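Long-range contacts in FrpC operon protein (Neisseria meningitidis, PDB 5EDF), which is an iron-regulated, probable lipoprotein that binds the RTX protein FrpC and is putatively involved in adhesion: residues Glu62-Tyr67 with Val98-Ile103; Tyr32-Arg37 with Leu76-Gln81; Thr18-Phe23 with Leu47-Gly52. One frame throughout, in Å; residues are numbered along the deposited sequence.

Contact 1: residues Glu62-Tyr67 with Val98-Ile103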
loop_
_atom_site.group_PDB
_atom_site.type_symbol
_atom_site.label_atom_id
_atom_site.label_comp_id
_atom_site.label_asym_id
_atom_site.label_seq_id
_atom_site.Cartn_x
_atom_site.Cartn_y
_atom_site.Cartn_z
ATOM N N GLU A 62 8.738 1.464 5.708
ATOM C CA GLU A 62 8.189 1.771 4.396
ATOM C C GLU A 62 8.638 0.701 3.449
ATOM O O GLU A 62 9.771 0.719 2.970
ATOM C CB GLU A 62 8.610 3.169 3.900
ATOM C CG GLU A 62 7.952 3.579 2.588
ATOM C CD GLU A 62 8.304 4.970 2.156
ATOM O OE1 GLU A 62 9.385 5.481 2.546
ATOM O OE2 GLU A 62 7.498 5.583 1.417
ATOM N N ILE A 63 7.802 -0.298 3.206
ATOM C CA ILE A 63 8.102 -1.323 2.206
ATOM C C ILE A 63 7.728 -0.824 0.823
ATOM O O ILE A 63 6.929 0.123 0.697
ATOM C CB ILE A 63 7.412 -2.671 2.520
ATOM C CG1 ILE A 63 5.889 -2.599 2.415
ATOM C CG2 ILE A 63 7.872 -3.207 3.879
ATOM C CD1 ILE A 63 5.213 -4.002 2.368
ATOM N N SER A 64 8.283 -1.443 -0.204
ATOM C CA SER A 64 7.997 -1.068 -1.577
ATOM C C SER A 64 7.675 -2.335 -2.339
ATOM O O SER A 64 8.382 -3.323 -2.250
ATOM C CB SER A 64 9.181 -0.286 -2.186
ATOM O OG SER A 64 9.536 0.871 -1.448
ATOM N N VAL A 65 6.569 -2.305 -3.073
ATOM C CA VAL A 65 6.128 -3.440 -3.876
ATOM C C VAL A 65 5.927 -3.074 -5.336
ATOM O O VAL A 65 5.377 -2.014 -5.666
ATOM C CB VAL A 65 4.843 -4.064 -3.340
ATOM C CG1 VAL A 65 5.036 -4.692 -1.938
ATOM C CG2 VAL A 65 3.701 -3.025 -3.270
ATOM N N TYR A 66 6.395 -3.946 -6.207
ATOM C CA TYR A 66 6.088 -3.851 -7.616
ATOM C C TYR A 66 4.727 -4.484 -7.848
ATOM O O TYR A 66 4.457 -5.593 -7.361
ATOM C CB TYR A 66 7.159 -4.577 -8.446
ATOM C CG TYR A 66 6.881 -4.720 -9.928
ATOM C CD1 TYR A 66 6.816 -3.618 -10.755
ATOM C CD2 TYR A 66 6.693 -5.952 -10.486
ATOM C CE1 TYR A 66 6.577 -3.742 -12.101
ATOM C CE2 TYR A 66 6.485 -6.079 -11.840
ATOM C CZ TYR A 66 6.405 -4.973 -12.630
ATOM O OH TYR A 66 6.178 -5.101 -14.010
ATOM N N TYR A 67 3.861 -3.786 -8.573
ATOM C CA TYR A 67 2.541 -4.348 -8.893
ATOM C C TYR A 67 2.498 -4.662 -10.363
ATOM O O TYR A 67 3.006 -3.917 -11.196
ATOM C CB TYR A 67 1.394 -3.445 -8.434
ATOM C CG TYR A 67 1.221 -2.136 -9.207
ATOM C CD1 TYR A 67 0.479 -2.082 -10.363
ATOM C CD2 TYR A 67 1.842 -0.971 -8.778
ATOM C CE1 TYR A 67 0.338 -0.897 -11.063
ATOM C CE2 TYR A 67 1.694 0.209 -9.444
ATOM C CZ TYR A 67 0.936 0.260 -10.590
ATOM O OH TYR A 67 0.809 1.469 -11.250
ATOM N N VAL A 98 5.761 0.951 -8.772
ATOM C CA VAL A 98 6.207 0.502 -7.475
ATOM C C VAL A 98 5.517 1.384 -6.441
ATOM O O VAL A 98 5.689 2.616 -6.437
ATOM C CB VAL A 98 7.739 0.569 -7.344
ATOM C CG1 VAL A 98 8.156 0.238 -5.915
ATOM C CG2 VAL A 98 8.441 -0.367 -8.378
ATOM N N ASP A 99 4.766 0.729 -5.554
ATOM C CA ASP A 99 4.006 1.412 -4.514
ATOM C C ASP A 99 4.725 1.310 -3.168
ATOM O O ASP A 99 5.375 0.299 -2.875
ATOM C CB ASP A 99 2.613 0.784 -4.388
ATOM C CG ASP A 99 1.768 0.936 -5.613
ATOM O OD1 ASP A 99 1.907 1.926 -6.347
ATOM O OD2 ASP A 99 0.896 0.044 -5.838
ATOM N N ASP A 100 4.583 2.339 -2.343
ATOM C CA ASP A 100 5.115 2.362 -0.987
ATOM C C ASP A 100 4.023 2.100 0.009
ATOM O O ASP A 100 2.921 2.661 -0.109
ATOM C CB ASP A 100 5.751 3.708 -0.702
ATOM C CG ASP A 100 6.999 3.921 -1.518
ATOM O OD1 ASP A 100 7.948 3.156 -1.341
ATOM O OD2 ASP A 100 6.996 4.883 -2.311
ATOM N N ILE A 101 4.290 1.269 0.994
ATOM C CA ILE A 101 3.319 0.936 2.026
ATOM C C ILE A 101 3.934 1.246 3.374
ATOM O O ILE A 101 5.004 0.720 3.702
ATOM C CB ILE A 101 2.865 -0.550 1.924
ATOM C CG1 ILE A 101 2.228 -0.824 0.548
ATOM C CG2 ILE A 101 1.929 -0.866 3.101
ATOM C CD1 ILE A 101 2.061 -2.284 0.229
ATOM N N VAL A 102 3.307 2.146 4.129
ATOM C CA VAL A 102 3.860 2.628 5.390
ATOM C C VAL A 102 3.178 1.905 6.538
ATOM O O VAL A 102 1.958 1.973 6.700
ATOM C CB VAL A 102 3.765 4.140 5.502
ATOM C CG1 VAL A 102 4.291 4.618 6.869
ATOM C CG2 VAL A 102 4.526 4.824 4.383
ATOM N N ILE A 103 3.993 1.253 7.362
ATOM C CA ILE A 103 3.545 0.426 8.477
ATOM C C ILE A 103 4.000 1.058 9.780
ATOM O O ILE A 103 5.195 1.335 9.952
ATOM C CB ILE A 103 4.116 -0.990 8.380
ATOM C CG1 ILE A 103 3.760 -1.628 7.055
ATOM C CG2 ILE A 103 3.617 -1.860 9.562
ATOM C CD1 ILE A 103 4.508 -2.928 6.740
#
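I63 and V65 pair with I101 and D99 as the hydrogen-bonded pairs of two adjacent antiparallel strands, 61-70 and 98-105, in the large sheet of the protein. V65 N to D99 O (2.9 Å) and D99 N to V65 O (2.8 Å) close one ring, and the reciprocal bonds of I63 and I101 close the next. E62-V102, S64-D100 and Y66-V98 are the non-hydrogen-bonded pairs between and beyond them.

On the face carrying S64 and D100, S64 OG donates to D100 OD1 (2.8 Å), meeting it nearly along the C-O bond. E62, extended beyond CG, leans across to bring OE2 to 3.3 Å from D100 CB, with the two carboxylate planes 51° apart. R37 forms a salt bridge with D100 OD1 and a weaker, long ion pair with E62, which probably offsets the repulsion between the two acids.

The other face is largely apolar. I63 CG1 lies against I101 CB at 3.7 Å, and V65 CG2 touches I101 CD1. At its end Y67 CD2 comes within 3.3 Å of D99 OD2, the ring and carboxylate planes only 19° apart; that carboxylate accepts bonds from Y211 OH and the backbone of F196 and I197. The pairs form an antiparallel ladder of the large sheet, with helix 205-224 over the I63, V65 and I101 face and helix 84-93 over the S64 and V98 face.

Contact 2: residues Tyr32-Arg37 with Leu76-Gln81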
loop_
_atom_site.group_PDB
_atom_site.type_symbol
_atom_site.label_atom_id
_atom_site.label_comp_id
_atom_site.label_asym_id
_atom_site.label_seq_id
_atom_site.Cartn_x
_atom_site.Cartn_y
_atom_site.Cartn_z
ATOM N N TYR A 32 13.816 -9.342 2.598
ATOM C CA TYR A 32 14.526 -8.113 2.344
ATOM C C TYR A 32 14.234 -7.491 1.007
ATOM O O TYR A 32 14.450 -6.279 0.830
ATOM C CB TYR A 32 16.032 -8.287 2.594
ATOM C CG TYR A 32 16.859 -8.896 1.503
ATOM C CD1 TYR A 32 16.509 -10.069 0.840
ATOM C CD2 TYR A 32 18.082 -8.327 1.171
ATOM C CE1 TYR A 32 17.331 -10.626 -0.136
ATOM C CE2 TYR A 32 18.886 -8.880 0.235
ATOM C CZ TYR A 32 18.537 -10.033 -0.426
ATOM O OH TYR A 32 19.366 -10.615 -1.359
ATOM N N GLY A 33 13.713 -8.255 0.051
ATOM C CA GLY A 33 13.313 -7.709 -1.217
ATOM C C GLY A 33 12.168 -6.726 -1.192
ATOM O O GLY A 33 11.946 -6.024 -2.166
ATOM N N TYR A 34 11.466 -6.627 -0.057
ATOM C CA TYR A 34 10.432 -5.606 0.127
ATOM C C TYR A 34 10.988 -4.288 0.640
ATOM O O TYR A 34 10.227 -3.380 0.899
ATOM C CB TYR A 34 9.385 -6.130 1.125
ATOM C CG TYR A 34 8.558 -7.266 0.572
ATOM C CD1 TYR A 34 7.608 -7.063 -0.432
ATOM C CD2 TYR A 34 8.744 -8.561 1.023
ATOM C CE1 TYR A 34 6.865 -8.125 -0.941
ATOM C CE2 TYR A 34 7.988 -9.593 0.529
ATOM C CZ TYR A 34 7.051 -9.377 -0.450
ATOM O OH TYR A 34 6.310 -10.431 -0.972
ATOM N N LEU A 35 12.310 -4.192 0.771
ATOM C CA LEU A 35 12.984 -3.039 1.388
ATOM C C LEU A 35 13.870 -2.258 0.428
ATOM O O LEU A 35 14.952 -1.789 0.811
ATOM C CB LEU A 35 13.774 -3.486 2.624
ATOM C CG LEU A 35 12.955 -4.227 3.702
ATOM C CD1 LEU A 35 13.904 -4.889 4.705
ATOM C CD2 LEU A 35 11.939 -3.321 4.370
ATOM N N ALA A 36 13.402 -2.059 -0.794
ATOM C CA ALA A 36 14.210 -1.420 -1.819
ATOM C C ALA A 36 14.699 -0.019 -1.456
ATOM O O ALA A 36 15.758 0.431 -1.950
ATOM C CB ALA A 36 13.479 -1.401 -3.180
ATOM N N ARG A 37 13.958 0.714 -0.623
ATOM C CA ARG A 37 14.456 2.043 -0.216
ATOM C C ARG A 37 15.648 1.991 0.758
ATOM O O ARG A 37 16.367 2.991 0.935
ATOM C CB ARG A 37 13.365 2.899 0.405
ATOM C CG ARG A 37 12.319 3.327 -0.564
ATOM C CD ARG A 37 11.211 4.120 0.092
ATOM N NE ARG A 37 10.284 4.721 -0.842
ATOM C CZ ARG A 37 10.423 5.908 -1.419
ATOM N NH1 ARG A 37 11.496 6.664 -1.166
ATOM N NH2 ARG A 37 9.488 6.355 -2.218
ATOM N N LEU A 76 1.462 -8.427 -6.257
ATOM C CA LEU A 76 2.529 -7.630 -5.663
ATOM C C LEU A 76 3.777 -8.466 -5.538
ATOM O O LEU A 76 3.725 -9.631 -5.123
ATOM C CB LEU A 76 2.149 -7.142 -4.264
ATOM C CG LEU A 76 0.808 -6.442 -4.148
ATOM C CD1 LEU A 76 0.549 -6.074 -2.681
ATOM C CD2 LEU A 76 0.658 -5.251 -5.113
ATOM N N GLU A 77 4.913 -7.836 -5.818
ATOM C CA GLU A 77 6.201 -8.531 -5.764
ATOM C C GLU A 77 7.252 -7.735 -5.028
ATOM O O GLU A 77 7.308 -6.523 -5.178
ATOM C CB GLU A 77 6.731 -8.799 -7.180
ATOM C CG GLU A 77 5.818 -9.674 -7.987
ATOM C CD GLU A 77 6.328 -10.038 -9.364
ATOM O OE1 GLU A 77 7.256 -9.388 -9.884
ATOM O OE2 GLU A 77 5.772 -11.001 -9.947
ATOM N N PRO A 78 8.174 -8.426 -4.330
ATOM C CA PRO A 78 9.414 -7.784 -3.891
ATOM C C PRO A 78 10.351 -7.649 -5.069
ATOM O O PRO A 78 10.090 -8.169 -6.157
ATOM C CB PRO A 78 9.968 -8.798 -2.904
ATOM C CG PRO A 78 9.540 -10.115 -3.465
ATOM C CD PRO A 78 8.211 -9.871 -4.063
ATOM N N TYR A 79 11.476 -6.970 -4.840
ATOM C CA TYR A 79 12.526 -6.901 -5.846
ATOM C C TYR A 79 12.995 -8.288 -6.231
ATOM O O TYR A 79 13.341 -9.118 -5.354
ATOM C CB TYR A 79 13.688 -6.074 -5.283
ATOM C CG TYR A 79 14.889 -5.839 -6.172
ATOM C CD1 TYR A 79 15.142 -4.582 -6.701
ATOM C CD2 TYR A 79 15.791 -6.863 -6.453
ATOM C CE1 TYR A 79 16.261 -4.340 -7.476
ATOM C CE2 TYR A 79 16.935 -6.628 -7.228
ATOM C CZ TYR A 79 17.163 -5.366 -7.742
ATOM O OH TYR A 79 18.288 -5.068 -8.531
ATOM N N ASN A 80 13.049 -8.544 -7.534
ATOM C CA ASN A 80 13.586 -9.804 -8.042
ATOM C C ASN A 80 14.234 -9.576 -9.397
ATOM O O ASN A 80 14.165 -8.468 -9.955
ATOM C CB ASN A 80 12.508 -10.921 -8.041
ATOM C CG ASN A 80 11.366 -10.653 -8.990
ATOM O OD1 ASN A 80 11.575 -10.170 -10.100
ATOM N ND2 ASN A 80 10.169 -11.012 -8.581
ATOM N N GLN A 81 14.875 -10.603 -9.960
ATOM C CA GLN A 81 15.604 -10.393 -11.206
ATOM C C GLN A 81 14.716 -10.119 -12.403
ATOM O O GLN A 81 15.202 -9.560 -13.388
ATOM C CB GLN A 81 16.594 -11.523 -11.451
ATOM C CG GLN A 81 17.772 -11.491 -10.509
ATOM C CD GLN A 81 18.595 -10.198 -10.570
ATOM O OE1 GLN A 81 19.239 -9.915 -11.629
ATOM N NE2 GLN A 81 18.604 -9.421 -9.450
HETATM O O HOH W 1 4.190 -9.806 -2.420
#
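P78 and Y34 carry the apolar part of this contact, in which the 3-10 turn that follows strand 26-31 sits against the chain leaving the edge strand 73-77. The proline CB stands over the centre of the Y34 ring in a CH-pi contact, 3.7 Å from the centroid and 9° off the ring normal. With chi1 at -69°, Y34 CG stands beside its own backbone N, and the ring it carries lies against P78. The two side chains cross obliquely: while CB sits over the ring centre, P78 CG and CD lie by the CZ-OH end, with P78 CD 3.7 Å from Y34 OH. The same P78 CB also packs on the backbone of G33, 3.5 Å from G33 C. V65 and L218 also touch the Y34 side chain.

Among the polar interactions, one direct hydrogen bond joins the segments: Y79 N donates to G33 O at 2.9 Å. It is nearly straight at the hydrogen, 166°, although the donor stands well above the carbonyl plane. Within the turn, L35 N is bonded to Y32 O (3.0 Å), the i to i+3 pattern of a 3-10 helix.

A water-mediated link completes the contact. The water lies in the plane of the Y34 ring at its edge, 2.6 Å from Y34 OH, and donates to L76 O at 2.7 Å. Beyond the segments, Y79 OH bonds to E10 and its ring meets W46 edge-to-face. A CH-pi contact, one backbone hydrogen bond and a water thus join a 3-10 turn to the segment leaving edge strand 73-77 of the large sheet.

Contact 3: residues Thr18-Phe23 with Leu47-Gly52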
loop_
_atom_site.group_PDB
_atom_site.type_symbol
_atom_site.label_atom_id
_atom_site.label_comp_id
_atom_site.label_asym_id
_atom_site.label_seq_id
_atom_site.Cartn_x
_atom_site.Cartn_y
_atom_site.Cartn_z
ATOM N N THR A 18 16.042 -11.964 5.453
ATOM C CA THR A 18 15.056 -11.140 6.123
ATOM C C THR A 18 15.771 -10.092 6.966
ATOM O O THR A 18 16.947 -10.243 7.329
ATOM C CB THR A 18 14.145 -11.957 7.002
ATOM O OG1 THR A 18 14.930 -12.610 8.009
ATOM C CG2 THR A 18 13.360 -13.042 6.223
ATOM N N VAL A 19 15.040 -9.050 7.327
ATOM C CA VAL A 19 15.479 -8.080 8.316
ATOM C C VAL A 19 14.429 -8.029 9.440
ATOM O O VAL A 19 13.224 -7.927 9.158
ATOM C CB VAL A 19 15.741 -6.694 7.718
ATOM C CG1 VAL A 19 16.174 -5.664 8.809
ATOM C CG2 VAL A 19 16.784 -6.793 6.598
ATOM N N THR A 20 14.887 -8.022 10.685
ATOM C CA THR A 20 14.040 -7.954 11.847
ATOM C C THR A 20 13.942 -6.524 12.388
ATOM O O THR A 20 14.952 -5.838 12.597
ATOM C CB THR A 20 14.517 -8.902 12.922
ATOM O OG1 THR A 20 14.534 -10.238 12.398
ATOM C CG2 THR A 20 13.632 -8.820 14.168
ATOM N N PHE A 21 12.699 -6.079 12.586
ATOM C CA PHE A 21 12.354 -4.761 13.081
ATOM C C PHE A 21 11.610 -4.915 14.397
ATOM O O PHE A 21 11.021 -5.928 14.645
ATOM C CB PHE A 21 11.459 -4.069 12.088
ATOM C CG PHE A 21 12.133 -3.749 10.783
ATOM C CD1 PHE A 21 12.804 -2.555 10.607
ATOM C CD2 PHE A 21 12.089 -4.644 9.725
ATOM C CE1 PHE A 21 13.420 -2.233 9.397
ATOM C CE2 PHE A 21 12.675 -4.320 8.515
ATOM C CZ PHE A 21 13.360 -3.126 8.363
ATOM N N ASP A 22 11.699 -3.886 15.231
ATOM C CA ASP A 22 11.044 -3.879 16.531
ATOM C C ASP A 22 10.307 -2.573 16.738
ATOM O O ASP A 22 10.907 -1.519 16.637
ATOM C CB ASP A 22 12.050 -4.089 17.680
ATOM C CG ASP A 22 11.394 -4.084 19.009
ATOM O OD1 ASP A 22 10.802 -5.120 19.377
ATOM O OD2 ASP A 22 11.446 -3.034 19.668
ATOM N N PHE A 23 8.990 -2.667 16.940
ATOM C CA PHE A 23 8.154 -1.541 17.322
ATOM C C PHE A 23 7.864 -1.627 18.812
ATOM O O PHE A 23 6.950 -2.328 19.207
ATOM C CB PHE A 23 6.793 -1.591 16.606
ATOM C CG PHE A 23 6.835 -1.459 15.099
ATOM C CD1 PHE A 23 6.724 -0.210 14.472
ATOM C CD2 PHE A 23 6.796 -2.588 14.318
ATOM C CE1 PHE A 23 6.675 -0.117 13.074
ATOM C CE2 PHE A 23 6.727 -2.492 12.909
ATOM C CZ PHE A 23 6.659 -1.240 12.321
ATOM N N LEU A 47 19.988 -3.668 2.984
ATOM C CA LEU A 47 19.852 -3.661 4.439
ATOM C C LEU A 47 19.994 -5.074 4.964
ATOM O O LEU A 47 19.405 -6.021 4.425
ATOM C CB LEU A 47 18.478 -3.132 4.884
ATOM C CG LEU A 47 18.320 -2.806 6.367
ATOM C CD1 LEU A 47 19.173 -1.611 6.731
ATOM C CD2 LEU A 47 16.864 -2.525 6.676
ATOM N N SER A 48 20.744 -5.207 6.059
ATOM C CA SER A 48 20.919 -6.481 6.723
ATOM C C SER A 48 20.750 -6.349 8.222
ATOM O O SER A 48 21.009 -5.288 8.779
ATOM C CB SER A 48 22.328 -7.008 6.446
ATOM O OG SER A 48 23.357 -6.061 6.734
ATOM N N ASP A 49 20.360 -7.428 8.890
ATOM C CA ASP A 49 20.472 -7.496 10.357
ATOM C C ASP A 49 21.938 -7.155 10.730
ATOM O O ASP A 49 22.892 -7.596 10.086
ATOM C CB ASP A 49 20.119 -8.901 10.830
ATOM C CG ASP A 49 18.670 -9.267 10.606
ATOM O OD1 ASP A 49 17.795 -8.387 10.714
ATOM O OD2 ASP A 49 18.399 -10.458 10.403
ATOM N N THR A 50 22.105 -6.364 11.780
ATOM C CA THR A 50 23.424 -5.937 12.217
ATOM C C THR A 50 23.897 -6.801 13.395
ATOM O O THR A 50 23.176 -6.927 14.378
ATOM C CB THR A 50 23.402 -4.497 12.675
ATOM O OG1 THR A 50 23.018 -3.659 11.554
ATOM C CG2 THR A 50 24.771 -4.056 13.196
ATOM N N PRO A 51 25.056 -7.416 13.277
ATOM C CA PRO A 51 25.593 -8.223 14.375
ATOM C C PRO A 51 25.553 -7.446 15.675
ATOM O O PRO A 51 25.824 -6.246 15.689
ATOM C CB PRO A 51 27.029 -8.508 13.940
ATOM C CG PRO A 51 26.939 -8.527 12.453
ATOM C CD PRO A 51 25.951 -7.478 12.099
ATOM N N GLY A 52 25.214 -8.148 16.756
ATOM C CA GLY A 52 25.118 -7.589 18.074
ATOM C C GLY A 52 23.851 -6.843 18.398
ATOM O O GLY A 52 23.695 -6.418 19.544
HETATM O O HOH W 2 19.644 -9.656 7.119
HETATM O O HOH W 3 15.857 -11.253 10.202
HETATM O O HOH W 4 17.694 -6.436 12.659
#
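D49 reaches from the loop after strand 45-46 to the backbone of V19 and T20 on strand 18-23, the middle strand of a small mixed sheet. From its CB the side chain turns so that CG lies anti to the carbonyl carbon, chi1 -67°, and CG comes 3.8 Å from T18 O. At the tip the two oxygens part company. OD1 accepts T20 N at 2.9 Å in a nearly straight bond, 167° at the hydrogen, through its syn lone pair. It also lies 3.3 Å from V19 CA and accepts a hydrogen bond from a water that also donates to T20 O. OD2 accepts a hydrogen bond from a second water, at 2.7 Å, which is also hydrogen-bonded to the hydroxyls of T18 and T20. A third water accepts from D49 N and donates to T18 O. The carboxylate is thus fixed to the strand by one direct bond and water bridges, at a place where D49 itself is exposed to solvent.

Behind this polar side, L47 supplies the apolar part. Its CD2 lies 3.9 Å from V19 CG1, the two side chains crossing at about a right angle, and meets F21 CZ tip to tip at 3.9 Å. Separately, the methyl V19 CG2 makes a van der Waals contact with the backbone carbonyl oxygen L47 O at 3.5 Å. Y56 of the neighbouring strand 56-57 touches V19, F21 and L47, and its hydroxyl bonds to S48 O. D49 is a loop aspartate bonded to the main chain of the central strand in the three-stranded mixed sheet.

In the fold
Contacts 1 and 2 are direct neighbours, their centres 9 Å apart: strands 61-70 and 73-77 pair in the large sheet, Y66 O lying 2.8 Å from E77 N, and V65 CG1 packs on Y34 CD1 at 3.8 Å. Contact 3 lies farther out, about 22 Å from the centre of the chain to its own, yet L35 connects it to contact 2, with CD1 3.9 Å from V19 CG2. Between contacts 1 and 3, F23 CE1 meets I103 O at 3.7 Å. Segment 32-37 thus joins the small mixed sheet to the large one. The azide-pocket residues L110, S111, M114 and I162 lie in none of these contacts; a bound sodium ion is about 7 Å from the F21 side chain.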